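Local coordinates for protein CRISPR-associated endonuclease Cas9 (PDB 5X2H) that is an RNA-guided endonuclease that, in its natural full-length form, cuts both strands of matching DNA of invading genetic elements with RuvC-like and HNH domains, at residues Q166-Y171 with K207-L212; P629-P634 with Y740-I745; M681-I686 with R828-F833. All blocks are in the same frame, centred on the assembly; numbering follows the deposited sequence.

Contact 1. Residues Q166-Y171 with K207-L212; sequences QSVGEY and KDELKL
Glu209 and Gly169 make the polar part of this contact: a carboxylate on helix 203-219 meets the backbone N-H of Gly169 in the first turn of helix 168-175. The bond from Gly169 N to Glu209 OE2 is 2.9 Å long but bent, 127° at the hydrogen, and counts as weak. Glu209 OE1 also lies 3.3 Å from Gly169 N and forms a salt bridge with Arg111, a second partner that fixes the carboxylate from outside the two segments. With CG anti to the backbone N (chi1 178°) and the chain extended beyond it, the side chain spans the gap between the helices.

A capping bond holds the receiving turn. Ser167 is the N-cap residue, and its OG accepts a nearly straight bond from Glu170 N (3.2 Å, 172°). Just before the helix, Gln166 N donates to Glu170 OE1 at 3.1 Å, from above the carboxylate plane.

Close packing accompanies the polar contact. Ser167 CB rests 3.6 Å from Glu209 CG. Carbon meets oxygen where Val168 CB comes within 3.3 Å of Glu209 OE2, the two side chains crossing at about a right angle, and where Leu212 CD2 lies 4.1 Å from Gln166 O.

The serine N-cap is a standard helix-capping arrangement; here the Glu209 carboxylate lies by one first-turn amide, where its charge probably interacts favourably with the helix dipole.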
loop_
_atom_site.group_PDB
_atom_site.type_symbol
_atom_site.label_atom_id
_atom_site.label_comp_id
_atom_site.label_asym_id
_atom_site.label_seq_id
_atom_site.Cartn_x
_atom_site.Cartn_y
_atom_site.Cartn_z
ATOM N N GLN A 166 7.821 -37.781 21.390
ATOM C CA GLN A 166 6.378 -37.971 21.291
ATOM C C GLN A 166 5.690 -36.705 20.801
ATOM O O GLN A 166 4.836 -36.755 19.908
ATOM C CB GLN A 166 5.805 -38.386 22.646
ATOM C CG GLN A 166 6.290 -39.723 23.163
ATOM C CD GLN A 166 5.307 -40.342 24.130
ATOM O OE1 GLN A 166 4.233 -40.793 23.734
ATOM N NE2 GLN A 166 5.660 -40.354 25.410
ATOM N N SER A 167 6.048 -35.558 21.374
ATOM C CA SER A 167 5.331 -34.319 21.128
ATOM C C SER A 167 6.313 -33.162 21.039
ATOM O O SER A 167 7.480 -33.271 21.428
ATOM C CB SER A 167 4.299 -34.046 22.229
ATOM O OG SER A 167 4.933 -33.666 23.440
ATOM N N VAL A 168 5.816 -32.039 20.515
ATOM C CA VAL A 168 6.600 -30.809 20.494
ATOM C C VAL A 168 6.936 -30.373 21.914
ATOM O O VAL A 168 8.052 -29.914 22.191
ATOM C CB VAL A 168 5.841 -29.710 19.727
ATOM C CG1 VAL A 168 6.526 -28.363 19.900
ATOM C CG2 VAL A 168 5.721 -30.073 18.255
ATOM N N GLY A 169 5.983 -30.526 22.834
ATOM C CA GLY A 169 6.220 -30.123 24.212
ATOM C C GLY A 169 7.399 -30.841 24.839
ATOM O O GLY A 169 8.268 -30.216 25.451
ATOM N N GLU A 170 7.445 -32.168 24.693
ATOM C CA GLU A 170 8.572 -32.928 25.227
ATOM C C GLU A 170 9.879 -32.512 24.562
ATOM O O GLU A 170 10.919 -32.410 25.224
ATOM C CB GLU A 170 8.335 -34.427 25.038
ATOM C CG GLU A 170 9.498 -35.295 25.497
ATOM C CD GLU A 170 9.324 -36.756 25.129
ATOM O OE1 GLU A 170 8.412 -37.068 24.336
ATOM O OE2 GLU A 170 10.103 -37.593 25.632
ATOM N N TYR A 171 9.841 -32.265 23.252
ATOM C CA TYR A 171 11.040 -31.860 22.526
ATOM C C TYR A 171 11.597 -30.548 23.068
ATOM O O TYR A 171 12.789 -30.446 23.376
ATOM C CB TYR A 171 10.719 -31.748 21.037
ATOM C CG TYR A 171 11.764 -31.053 20.193
ATOM C CD1 TYR A 171 13.048 -31.572 20.068
ATOM C CD2 TYR A 171 11.457 -29.893 19.494
ATOM C CE1 TYR A 171 14.001 -30.942 19.285
ATOM C CE2 TYR A 171 12.399 -29.258 18.708
ATOM C CZ TYR A 171 13.668 -29.785 18.606
ATOM O OH TYR A 171 14.600 -29.148 17.822
ATOM N N LYS A 207 -0.826 -29.174 16.588
ATOM C CA LYS A 207 -2.157 -29.765 16.622
ATOM C C LYS A 207 -2.089 -31.239 16.995
ATOM O O LYS A 207 -2.974 -31.740 17.697
ATOM C CB LYS A 207 -2.854 -29.578 15.273
ATOM C CG LYS A 207 -4.334 -29.924 15.289
ATOM C CD LYS A 207 -5.003 -29.567 13.970
ATOM C CE LYS A 207 -6.511 -29.753 14.049
ATOM N NZ LYS A 207 -7.185 -29.294 12.802
ATOM N N ASP A 208 -1.042 -31.943 16.551
ATOM C CA ASP A 208 -0.867 -33.338 16.942
ATOM C C ASP A 208 -0.631 -33.465 18.440
ATOM O O ASP A 208 -1.095 -34.422 19.068
ATOM C CB ASP A 208 0.295 -33.964 16.170
ATOM C CG ASP A 208 0.043 -34.022 14.677
ATOM O OD1 ASP A 208 -1.136 -34.076 14.271
ATOM O OD2 ASP A 208 1.027 -34.013 13.909
ATOM N N GLU A 209 0.087 -32.509 19.033
ATOM C CA GLU A 209 0.377 -32.592 20.460
ATOM C C GLU A 209 -0.892 -32.430 21.287
ATOM O O GLU A 209 -1.159 -33.226 22.195
ATOM C CB GLU A 209 1.415 -31.543 20.854
ATOM C CG GLU A 209 1.734 -31.545 22.341
ATOM C CD GLU A 209 2.735 -30.476 22.734
ATOM O OE1 GLU A 209 2.936 -30.271 23.951
ATOM O OE2 GLU A 209 3.316 -29.838 21.831
ATOM N N LEU A 210 -1.691 -31.404 20.982
ATOM C CA LEU A 210 -2.925 -31.186 21.731
ATOM C C LEU A 210 -3.904 -32.344 21.559
ATOM O O LEU A 210 -4.642 -32.670 22.496
ATOM C CB LEU A 210 -3.566 -29.865 21.306
ATOM C CG LEU A 210 -4.687 -29.344 22.205
ATOM C CD1 LEU A 210 -4.265 -29.383 23.665
ATOM C CD2 LEU A 210 -5.078 -27.927 21.798
ATOM N N LYS A 211 -3.925 -32.979 20.383
ATOM C CA LYS A 211 -4.728 -34.190 20.226
ATOM C C LYS A 211 -4.181 -35.324 21.083
ATOM O O LYS A 211 -4.949 -36.073 21.697
ATOM C CB LYS A 211 -4.777 -34.614 18.757
ATOM C CG LYS A 211 -5.571 -33.684 17.857
ATOM C CD LYS A 211 -5.622 -34.213 16.429
ATOM C CE LYS A 211 -6.452 -33.309 15.532
ATOM N NZ LYS A 211 -6.442 -33.775 14.120
ATOM N N LEU A 212 -2.854 -35.463 21.136
ATOM C CA LEU A 212 -2.247 -36.515 21.942
ATOM C C LEU A 212 -2.461 -36.266 23.429
ATOM O O LEU A 212 -2.709 -37.207 24.192
ATOM C CB LEU A 212 -0.754 -36.619 21.626
ATOM C CG LEU A 212 0.058 -37.608 22.465
ATOM C CD1 LEU A 212 -0.392 -39.040 22.198
ATOM C CD2 LEU A 212 1.545 -37.446 22.196
#

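Contact 2. Residues P629-P634 with Y740-I745; sequences PERKKP and YKDSLI. With nucleotides of chain B.
Arg631 and Lys741 bring the two backbones together, the bond from Arg631 N to Lys741 O being 2.9 Å long and 159° at the hydrogen. Segment 740-745 turns here through a type II beta turn from Tyr740 to Ser743. One residue earlier, Glu630 CA makes a CA-H...O contact of 3.4 Å with the same Lys741 O, and a water accepts from Lys741 N and lies within hydrogen-bonding distance of Arg631 O.

Among the side chains, Lys632 lies across the Tyr740 ring: its CG sits 3.5 Å from the ring centroid, only 5° off the normal, a CH-pi contact. A bend at chi3 (-75°) turns CE away from the extended course, and NZ beyond it donates to O2 of guide-RNA nucleotide C77 of chain B at 2.8 Å. Glu630 OE2 accepts from O2' of that nucleotide (2.9 Å), while Lys632 N binds OP1 of A79 of chain B. In the second pair of side chains, Lys741 CD lies 3.5 Å from Arg631 NH2, over one face of the guanidinium; Arg631 and Lys741 each form a salt bridge to a DNA phosphate.

The contact thus joins the loop between helices 615-622 and 650-653 to the turn linking strands 733-740 and 744-748; strand 744-748 lies between 756-764 and 810-816 in its sheet.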
loop_
_atom_site.group_PDB
_atom_site.type_symbol
_atom_site.label_atom_id
_atom_site.label_comp_id
_atom_site.label_asym_id
_atom_site.label_seq_id
_atom_site.Cartn_x
_atom_site.Cartn_y
_atom_site.Cartn_z
ATOM N N PRO A 629 2.475 22.541 -2.318
ATOM C CA PRO A 629 1.218 22.561 -1.567
ATOM C C PRO A 629 1.454 22.378 -0.078
ATOM O O PRO A 629 2.346 21.645 0.353
ATOM C CB PRO A 629 0.448 21.371 -2.149
ATOM C CG PRO A 629 1.528 20.397 -2.505
ATOM C CD PRO A 629 2.715 21.235 -2.957
ATOM N N GLU A 630 0.632 23.060 0.715
ATOM C CA GLU A 630 0.684 22.858 2.154
ATOM C C GLU A 630 0.094 21.496 2.505
ATOM O O GLU A 630 -0.908 21.067 1.927
ATOM C CB GLU A 630 -0.053 23.981 2.883
ATOM C CG GLU A 630 -1.525 24.115 2.553
ATOM C CD GLU A 630 -2.170 25.274 3.293
ATOM O OE1 GLU A 630 -1.438 26.025 3.980
ATOM O OE2 GLU A 630 -3.406 25.435 3.188
ATOM N N ARG A 631 0.742 20.805 3.441
ATOM C CA ARG A 631 0.388 19.431 3.796
ATOM C C ARG A 631 -0.519 19.467 5.020
ATOM O O ARG A 631 -0.044 19.543 6.155
ATOM C CB ARG A 631 1.641 18.605 4.062
ATOM C CG ARG A 631 2.661 18.631 2.940
ATOM C CD ARG A 631 3.316 17.269 2.766
ATOM N NE ARG A 631 4.702 17.240 3.218
ATOM C CZ ARG A 631 5.144 16.516 4.242
ATOM N NH1 ARG A 631 4.311 15.747 4.929
ATOM N NH2 ARG A 631 6.428 16.557 4.569
ATOM N N LYS A 632 -1.830 19.401 4.794
ATOM C CA LYS A 632 -2.802 19.573 5.865
ATOM C C LYS A 632 -3.304 18.253 6.435
ATOM O O LYS A 632 -4.195 18.265 7.292
ATOM C CB LYS A 632 -3.984 20.418 5.378
ATOM C CG LYS A 632 -3.618 21.870 5.108
ATOM C CD LYS A 632 -4.809 22.806 5.276
ATOM C CE LYS A 632 -5.782 22.712 4.116
ATOM N NZ LYS A 632 -6.911 23.684 4.265
ATOM N N LYS A 633 -2.752 17.127 5.999
ATOM C CA LYS A 633 -3.250 15.828 6.442
ATOM C C LYS A 633 -3.055 15.667 7.944
ATOM O O LYS A 633 -1.916 15.747 8.424
ATOM C CB LYS A 633 -2.549 14.698 5.694
ATOM C CG LYS A 633 -2.948 13.313 6.174
ATOM C CD LYS A 633 -2.591 12.239 5.156
ATOM C CE LYS A 633 -1.107 12.237 4.837
ATOM N NZ LYS A 633 -0.741 11.118 3.928
ATOM N N PRO A 634 -4.118 15.463 8.719
ATOM C CA PRO A 634 -3.978 15.290 10.169
ATOM C C PRO A 634 -3.779 13.851 10.614
ATOM O O PRO A 634 -3.577 13.614 11.811
ATOM C CB PRO A 634 -5.314 15.832 10.688
ATOM C CG PRO A 634 -6.291 15.455 9.608
ATOM C CD PRO A 634 -5.531 15.491 8.299
ATOM N N TYR A 740 1.122 24.616 8.233
ATOM C CA TYR A 740 1.369 23.216 7.941
ATOM C C TYR A 740 2.681 23.125 7.179
ATOM O O TYR A 740 3.215 24.132 6.705
ATOM C CB TYR A 740 0.224 22.602 7.119
ATOM C CG TYR A 740 -1.156 22.878 7.674
ATOM C CD1 TYR A 740 -1.801 24.083 7.421
ATOM C CD2 TYR A 740 -1.820 21.930 8.442
ATOM C CE1 TYR A 740 -3.065 24.342 7.926
ATOM C CE2 TYR A 740 -3.087 22.178 8.952
ATOM C CZ TYR A 740 -3.703 23.387 8.690
ATOM O OH TYR A 740 -4.960 23.641 9.191
ATOM N N LYS A 741 3.204 21.907 7.065
ATOM C CA LYS A 741 4.421 21.703 6.292
ATOM C C LYS A 741 4.243 22.241 4.878
ATOM O O LYS A 741 3.243 21.954 4.213
ATOM C CB LYS A 741 4.790 20.220 6.264
ATOM C CG LYS A 741 5.319 19.707 7.598
ATOM C CD LYS A 741 5.742 18.249 7.523
ATOM C CE LYS A 741 6.376 17.799 8.830
ATOM N NZ LYS A 741 5.482 18.040 10.000
ATOM N N ASP A 742 5.214 23.046 4.441
ATOM C CA ASP A 742 5.246 23.706 3.138
ATOM C C ASP A 742 4.211 24.817 2.999
ATOM O O ASP A 742 3.863 25.202 1.877
ATOM C CB ASP A 742 5.100 22.703 1.988
ATOM C CG ASP A 742 6.352 21.876 1.784
ATOM O OD1 ASP A 742 7.452 22.378 2.104
ATOM O OD2 ASP A 742 6.238 20.728 1.310
ATOM N N SER A 743 3.713 25.355 4.110
ATOM C CA SER A 743 2.963 26.601 4.049
ATOM C C SER A 743 3.885 27.733 3.618
ATOM O O SER A 743 5.068 27.757 3.969
ATOM C CB SER A 743 2.343 26.931 5.407
ATOM O OG SER A 743 1.248 26.085 5.697
ATOM N N LEU A 744 3.340 28.674 2.853
ATOM C CA LEU A 744 4.101 29.830 2.399
ATOM C C LEU A 744 3.946 30.978 3.387
ATOM O O LEU A 744 2.824 31.394 3.696
ATOM C CB LEU A 744 3.643 30.278 1.014
ATOM C CG LEU A 744 4.411 31.485 0.479
ATOM C CD1 LEU A 744 5.869 31.116 0.262
ATOM C CD2 LEU A 744 3.780 32.017 -0.804
ATOM N N ILE A 745 5.074 31.496 3.874
ATOM C CA ILE A 745 5.063 32.581 4.843
ATOM C C ILE A 745 6.034 33.668 4.404
ATOM O O ILE A 745 6.982 33.431 3.653
ATOM C CB ILE A 745 5.409 32.096 6.268
ATOM C CG1 ILE A 745 6.848 31.576 6.321
ATOM C CG2 ILE A 745 4.421 31.020 6.719
ATOM C CD1 ILE A 745 7.280 31.082 7.689
ATOM P P A B 79 -3.960 17.754 2.119
ATOM O OP1 A B 79 -2.520 17.823 2.474
ATOM O OP2 A B 79 -4.397 16.886 0.994
ATOM O "O5'" A B 79 -4.767 17.312 3.419
ATOM C "C5'" A B 79 -6.178 17.156 3.381
ATOM C "C4'" A B 79 -6.848 17.830 4.552
ATOM O "O4'" A B 79 -7.294 19.156 4.164
ATOM C "C3'" A B 79 -8.105 17.148 5.072
ATOM O "O3'" A B 79 -7.812 16.094 5.973
ATOM C "C2'" A B 79 -8.880 18.293 5.711
ATOM O "O2'" A B 79 -8.385 18.579 7.008
ATOM C "C1'" A B 79 -8.522 19.459 4.791
ATOM N N9 A B 79 -9.547 19.682 3.753
ATOM C C8 A B 79 -9.453 19.443 2.403
ATOM N N7 A B 79 -10.540 19.755 1.736
ATOM C C5 A B 79 -11.407 20.227 2.712
ATOM C C6 A B 79 -12.723 20.719 2.654
ATOM N N6 A B 79 -13.427 20.815 1.524
ATOM N N1 A B 79 -13.301 21.112 3.810
ATOM C C2 A B 79 -12.593 21.014 4.944
ATOM N N3 A B 79 -11.350 20.572 5.127
ATOM C C4 A B 79 -10.806 20.190 3.959
ATOM P P A B 78 -3.940 22.840 -2.946
ATOM O OP1 A B 78 -2.619 22.444 -3.496
ATOM O OP2 A B 78 -5.138 22.862 -3.825
ATOM O "O5'" A B 78 -4.258 21.880 -1.718
ATOM C "C5'" A B 78 -3.374 21.799 -0.608
ATOM C "C4'" A B 78 -4.074 21.264 0.614
ATOM O "O4'" A B 78 -5.301 22.018 0.828
ATOM C "C3'" A B 78 -4.495 19.796 0.534
ATOM O "O3'" A B 78 -4.479 19.249 1.851
ATOM C "C2'" A B 78 -5.940 19.902 0.070
ATOM O "O2'" A B 78 -6.737 18.771 0.342
ATOM C "C1'" A B 78 -6.399 21.128 0.850
ATOM N N9 A B 78 -7.575 21.789 0.287
ATOM C C8 A B 78 -7.914 21.924 -1.035
ATOM N N7 A B 78 -9.050 22.546 -1.220
ATOM C C5 A B 78 -9.491 22.829 0.065
ATOM C C6 A B 78 -10.640 23.475 0.550
ATOM N N6 A B 78 -11.591 23.978 -0.239
ATOM N N1 A B 78 -10.777 23.595 1.890
ATOM C C2 A B 78 -9.819 23.093 2.682
ATOM N N3 A B 78 -8.696 22.463 2.346
ATOM C C4 A B 78 -8.594 22.361 1.007
ATOM P P C B 77 -5.205 29.281 -4.821
ATOM O OP1 C B 77 -4.362 30.496 -4.951
ATOM O OP2 C B 77 -5.277 28.332 -5.962
ATOM O "O5'" C B 77 -4.709 28.446 -3.563
ATOM C "C5'" C B 77 -4.911 27.045 -3.489
ATOM C "C4'" C B 77 -4.589 26.545 -2.108
ATOM O "O4'" C B 77 -5.416 27.229 -1.144
ATOM C "C3'" C B 77 -4.835 25.068 -1.840
ATOM O "O3'" C B 77 -3.736 24.283 -2.269
ATOM C "C2'" C B 77 -5.042 25.020 -0.327
ATOM O "O2'" C B 77 -3.795 24.921 0.342
ATOM C "C1'" C B 77 -5.636 26.403 -0.028
ATOM N N1 C B 77 -7.082 26.393 0.288
ATOM C C2 C B 77 -7.464 26.090 1.596
ATOM O O2 C B 77 -6.588 25.806 2.427
ATOM N N3 C B 77 -8.776 26.102 1.919
ATOM C C4 C B 77 -9.682 26.419 0.995
ATOM N N4 C B 77 -10.965 26.414 1.364
ATOM C C5 C B 77 -9.319 26.743 -0.346
ATOM C C6 C B 77 -8.017 26.728 -0.651
HETATM O O HOH W 1 0.271 28.520 2.567
HETATM O O HOH W 2 1.973 19.489 8.019
#

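Contact 3. Residues M681-I686 with R828-F833. With nucleotides of chain B; nucleotides of chain D.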
loop_
_atom_site.group_PDB
_atom_site.type_symbol
_atom_site.label_atom_id
_atom_site.label_comp_id
_atom_site.label_asym_id
_atom_site.label_seq_id
_atom_site.Cartn_x
_atom_site.Cartn_y
_atom_site.Cartn_z
ATOM N N MET A 681 4.190 16.483 13.800
ATOM C CA MET A 681 3.565 17.760 14.144
ATOM C C MET A 681 3.030 18.353 12.847
ATOM O O MET A 681 3.691 19.151 12.182
ATOM C CB MET A 681 4.566 18.694 14.817
ATOM C CG MET A 681 3.971 20.003 15.309
ATOM S SD MET A 681 5.213 21.279 15.627
ATOM C CE MET A 681 6.412 20.352 16.585
ATOM N N PHE A 682 1.818 17.949 12.470
ATOM C CA PHE A 682 1.293 18.340 11.169
ATOM C C PHE A 682 0.857 19.796 11.116
ATOM O O PHE A 682 0.664 20.323 10.015
ATOM C CB PHE A 682 0.124 17.429 10.765
ATOM C CG PHE A 682 -1.163 17.692 11.515
ATOM C CD1 PHE A 682 -1.406 17.092 12.740
ATOM C CD2 PHE A 682 -2.148 18.505 10.971
ATOM C CE1 PHE A 682 -2.594 17.319 13.421
ATOM C CE2 PHE A 682 -3.337 18.735 11.650
ATOM C CZ PHE A 682 -3.558 18.140 12.877
ATOM N N ARG A 683 0.713 20.456 12.262
ATOM C CA ARG A 683 0.174 21.806 12.298
ATOM C C ARG A 683 0.757 22.555 13.490
ATOM O O ARG A 683 1.049 21.963 14.531
ATOM C CB ARG A 683 -1.358 21.763 12.365
ATOM C CG ARG A 683 -2.055 23.104 12.497
ATOM C CD ARG A 683 -3.568 22.914 12.484
ATOM N NE ARG A 683 -4.250 23.802 13.419
ATOM C CZ ARG A 683 -5.546 23.735 13.699
ATOM N NH1 ARG A 683 -6.307 22.817 13.114
ATOM N NH2 ARG A 683 -6.082 24.581 14.566
ATOM N N VAL A 684 0.940 23.863 13.319
ATOM C CA VAL A 684 1.312 24.754 14.413
ATOM C C VAL A 684 0.477 26.022 14.292
ATOM O O VAL A 684 0.346 26.585 13.200
ATOM C CB VAL A 684 2.821 25.078 14.418
ATOM C CG1 VAL A 684 3.265 25.650 13.082
ATOM C CG2 VAL A 684 3.156 26.038 15.543
ATOM N N ASP A 685 -0.109 26.454 15.404
ATOM C CA ASP A 685 -0.962 27.634 15.427
ATOM C C ASP A 685 -0.167 28.811 15.975
ATOM O O ASP A 685 0.383 28.736 17.079
ATOM C CB ASP A 685 -2.217 27.384 16.260
ATOM C CG ASP A 685 -3.167 26.399 15.598
ATOM O OD1 ASP A 685 -2.896 25.992 14.445
ATOM O OD2 ASP A 685 -4.180 26.033 16.232
ATOM N N ILE A 686 -0.108 29.890 15.199
ATOM C CA ILE A 686 0.683 31.068 15.534
ATOM C C ILE A 686 -0.227 32.101 16.176
ATOM O O ILE A 686 -1.280 32.444 15.623
ATOM C CB ILE A 686 1.379 31.642 14.290
ATOM C CG1 ILE A 686 2.343 30.609 13.703
ATOM C CG2 ILE A 686 2.101 32.943 14.625
ATOM C CD1 ILE A 686 3.323 30.046 14.714
ATOM N N ARG A 828 -8.612 33.502 8.470
ATOM C CA ARG A 828 -9.553 32.428 8.743
ATOM C C ARG A 828 -9.441 32.081 10.219
ATOM O O ARG A 828 -8.329 31.952 10.743
ATOM C CB ARG A 828 -9.260 31.199 7.876
ATOM C CG ARG A 828 -9.205 31.474 6.376
ATOM C CD ARG A 828 -10.593 31.667 5.785
ATOM N NE ARG A 828 -10.675 31.148 4.420
ATOM C CZ ARG A 828 -10.652 31.900 3.323
ATOM N NH1 ARG A 828 -10.560 33.219 3.421
ATOM N NH2 ARG A 828 -10.730 31.331 2.126
ATOM N N GLN A 829 -10.582 31.946 10.891
ATOM C CA GLN A 829 -10.556 31.653 12.316
ATOM C C GLN A 829 -9.950 30.274 12.566
ATOM O O GLN A 829 -9.880 29.421 11.676
ATOM C CB GLN A 829 -11.961 31.738 12.914
ATOM C CG GLN A 829 -12.891 30.610 12.514
ATOM C CD GLN A 829 -14.255 30.721 13.173
ATOM O OE1 GLN A 829 -15.239 30.158 12.689
ATOM N NE2 GLN A 829 -14.320 31.448 14.284
ATOM N N ARG A 830 -9.497 30.071 13.802
ATOM C CA ARG A 830 -8.796 28.844 14.158
ATOM C C ARG A 830 -9.701 27.635 13.955
ATOM O O ARG A 830 -10.823 27.592 14.464
ATOM C CB ARG A 830 -8.319 28.915 15.610
ATOM C CG ARG A 830 -7.276 27.867 15.977
ATOM C CD ARG A 830 -6.931 27.915 17.464
ATOM N NE ARG A 830 -5.809 27.038 17.788
ATOM C CZ ARG A 830 -5.398 26.769 19.025
ATOM N NH1 ARG A 830 -6.023 27.305 20.066
ATOM N NH2 ARG A 830 -4.366 25.960 19.221
ATOM N N GLU A 831 -9.212 26.655 13.197
ATOM C CA GLU A 831 -9.999 25.461 12.919
ATOM C C GLU A 831 -9.971 24.528 14.122
ATOM O O GLU A 831 -8.899 24.124 14.584
ATOM C CB GLU A 831 -9.481 24.736 11.678
ATOM C CG GLU A 831 -10.393 23.605 11.236
ATOM C CD GLU A 831 -9.844 22.821 10.063
ATOM O OE1 GLU A 831 -10.522 21.868 9.621
ATOM O OE2 GLU A 831 -8.738 23.153 9.588
ATOM N N ASP A 832 -11.152 24.183 14.615
ATOM C CA ASP A 832 -11.312 23.355 15.797
ATOM C C ASP A 832 -11.308 21.872 15.425
ATOM O O ASP A 832 -11.339 21.493 14.252
ATOM C CB ASP A 832 -12.612 23.724 16.513
ATOM C CG ASP A 832 -12.571 23.425 17.994
ATOM O OD1 ASP A 832 -11.561 22.858 18.460
ATOM O OD2 ASP A 832 -13.550 23.763 18.694
ATOM N N PHE A 833 -11.253 21.029 16.452
ATOM C CA PHE A 833 -11.504 19.602 16.316
ATOM C C PHE A 833 -12.941 19.318 16.736
ATOM O O PHE A 833 -13.460 19.943 17.665
ATOM C CB PHE A 833 -10.534 18.782 17.173
ATOM C CG PHE A 833 -9.086 18.940 16.787
ATOM C CD1 PHE A 833 -8.728 19.364 15.517
ATOM C CD2 PHE A 833 -8.081 18.655 17.697
ATOM C CE1 PHE A 833 -7.395 19.507 15.167
ATOM C CE2 PHE A 833 -6.750 18.795 17.355
ATOM C CZ PHE A 833 -6.406 19.222 16.090
ATOM P P U B 80 -8.894 14.946 6.270
ATOM O OP1 U B 80 -8.158 13.689 6.552
ATOM O OP2 U B 80 -9.912 14.980 5.191
ATOM O "O5'" U B 80 -9.599 15.413 7.619
ATOM C "C5'" U B 80 -10.349 14.490 8.403
ATOM C "C4'" U B 80 -11.509 15.148 9.113
ATOM O "O4'" U B 80 -11.010 15.980 10.198
ATOM C "C3'" U B 80 -12.389 16.059 8.252
ATOM O "O3'" U B 80 -13.738 15.968 8.710
ATOM C "C2'" U B 80 -11.848 17.446 8.584
ATOM O "O2'" U B 80 -12.747 18.510 8.345
ATOM C "C1'" U B 80 -11.538 17.284 10.067
ATOM N N1 U B 80 -10.576 18.252 10.608
ATOM C C2 U B 80 -11.034 19.031 11.652
ATOM O O2 U B 80 -12.164 18.928 12.101
ATOM N N3 U B 80 -10.127 19.929 12.149
ATOM C C4 U B 80 -8.835 20.120 11.711
ATOM O O4 U B 80 -8.138 20.972 12.261
ATOM C C5 U B 80 -8.434 19.275 10.627
ATOM C C6 U B 80 -9.298 18.387 10.120
ATOM P P DA D 3 7.928 17.202 12.802
ATOM O OP1 DA D 3 6.627 16.860 12.187
ATOM O OP2 DA D 3 8.465 18.575 12.659
ATOM O "O5'" DA D 3 7.893 16.856 14.363
ATOM C "C5'" DA D 3 7.623 15.515 14.783
ATOM C "C4'" DA D 3 8.481 15.125 15.978
ATOM O "O4'" DA D 3 9.812 14.745 15.534
ATOM C "C3'" DA D 3 8.669 16.221 17.029
ATOM O "O3'" DA D 3 8.494 15.676 18.324
ATOM C "C2'" DA D 3 10.104 16.701 16.797
ATOM C "C1'" DA D 3 10.785 15.436 16.288
ATOM N N9 DA D 3 11.939 15.697 15.424
ATOM C C8 DA D 3 11.969 16.473 14.297
ATOM N N7 DA D 3 13.147 16.520 13.716
ATOM C C5 DA D 3 13.945 15.720 14.518
ATOM C C6 DA D 3 15.308 15.363 14.447
ATOM N N6 DA D 3 16.134 15.786 13.485
ATOM N N1 DA D 3 15.791 14.549 15.409
ATOM C C2 DA D 3 14.964 14.129 16.371
ATOM N N3 DA D 3 13.670 14.397 16.542
ATOM C C4 DA D 3 13.216 15.204 15.572
HETATM O O HOH W 3 -6.049 21.708 10.262
#
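Arg683 and Glu831 meet through a bifurcated acceptor: NH1 and NH2 of Arg683 both donate end-on to Glu831 O, the NH2 bond being the shorter at 2.9 Å. It lies in the carbonyl plane, on a lone pair, whereas the NH1 donor is tilted 35° from that plane. Asp685 OD2 receives Arg830 NE in a salt bridge modelled at 2.5 Å, a length too short to take literally, the carboxylate and guanidinium planes standing 73° apart. Phe682 CZ and Phe833 CZ add a loose apolar touch at 4.4 Å.

The next shell fixes the Arg683 guanidinium. Asp685 grips it side-on through syn lone pairs, OD1 to Arg683 NE at 2.8 Å and OD2 to Arg683 NH2 at 2.9 Å. Ser738 bonds to Asp685 OD1, while Pro711 O and Asn712 hold the end of Arg830. Guide-RNA nucleotide U80 of chain B lies alongside, and a water joins its O4 to Arg683 NH1 and Glu831 OE2.

Arg683 NH2 and Arg830 NE are only 4.1 Å apart, and the negative charge of Asp685 probably offsets their repulsion. N3-H of U80 is bound by Asp832 O at 2.9 Å and its O4 lies 2.7 Å from Arg683 NH1, consistent with recognition of the uracil edge from both segments.

Along the chain, contact 1 closes before either of the others opens, whereas the segments of contacts 2 and 3 alternate. Contact 1 is remote: its centre lies about 58 Å from that of contact 2 and about 59 Å from that of contact 3, among helices rather than sheets. Contacts 2 and 3 have centres about 11 Å apart and touch, Lys741 NZ coming within 3.0 Å of Met681 O and Pro634 CB within 3.6 Å of Phe682 CZ. Strands 683-689 and 733-740 neighbour each other in one antiparallel sheet, and the turn after 733-740 carries contact 2. The pair lies side by side against consecutive guide-RNA nucleotides, C77 to U80 of chain B, and near DNA phosphates.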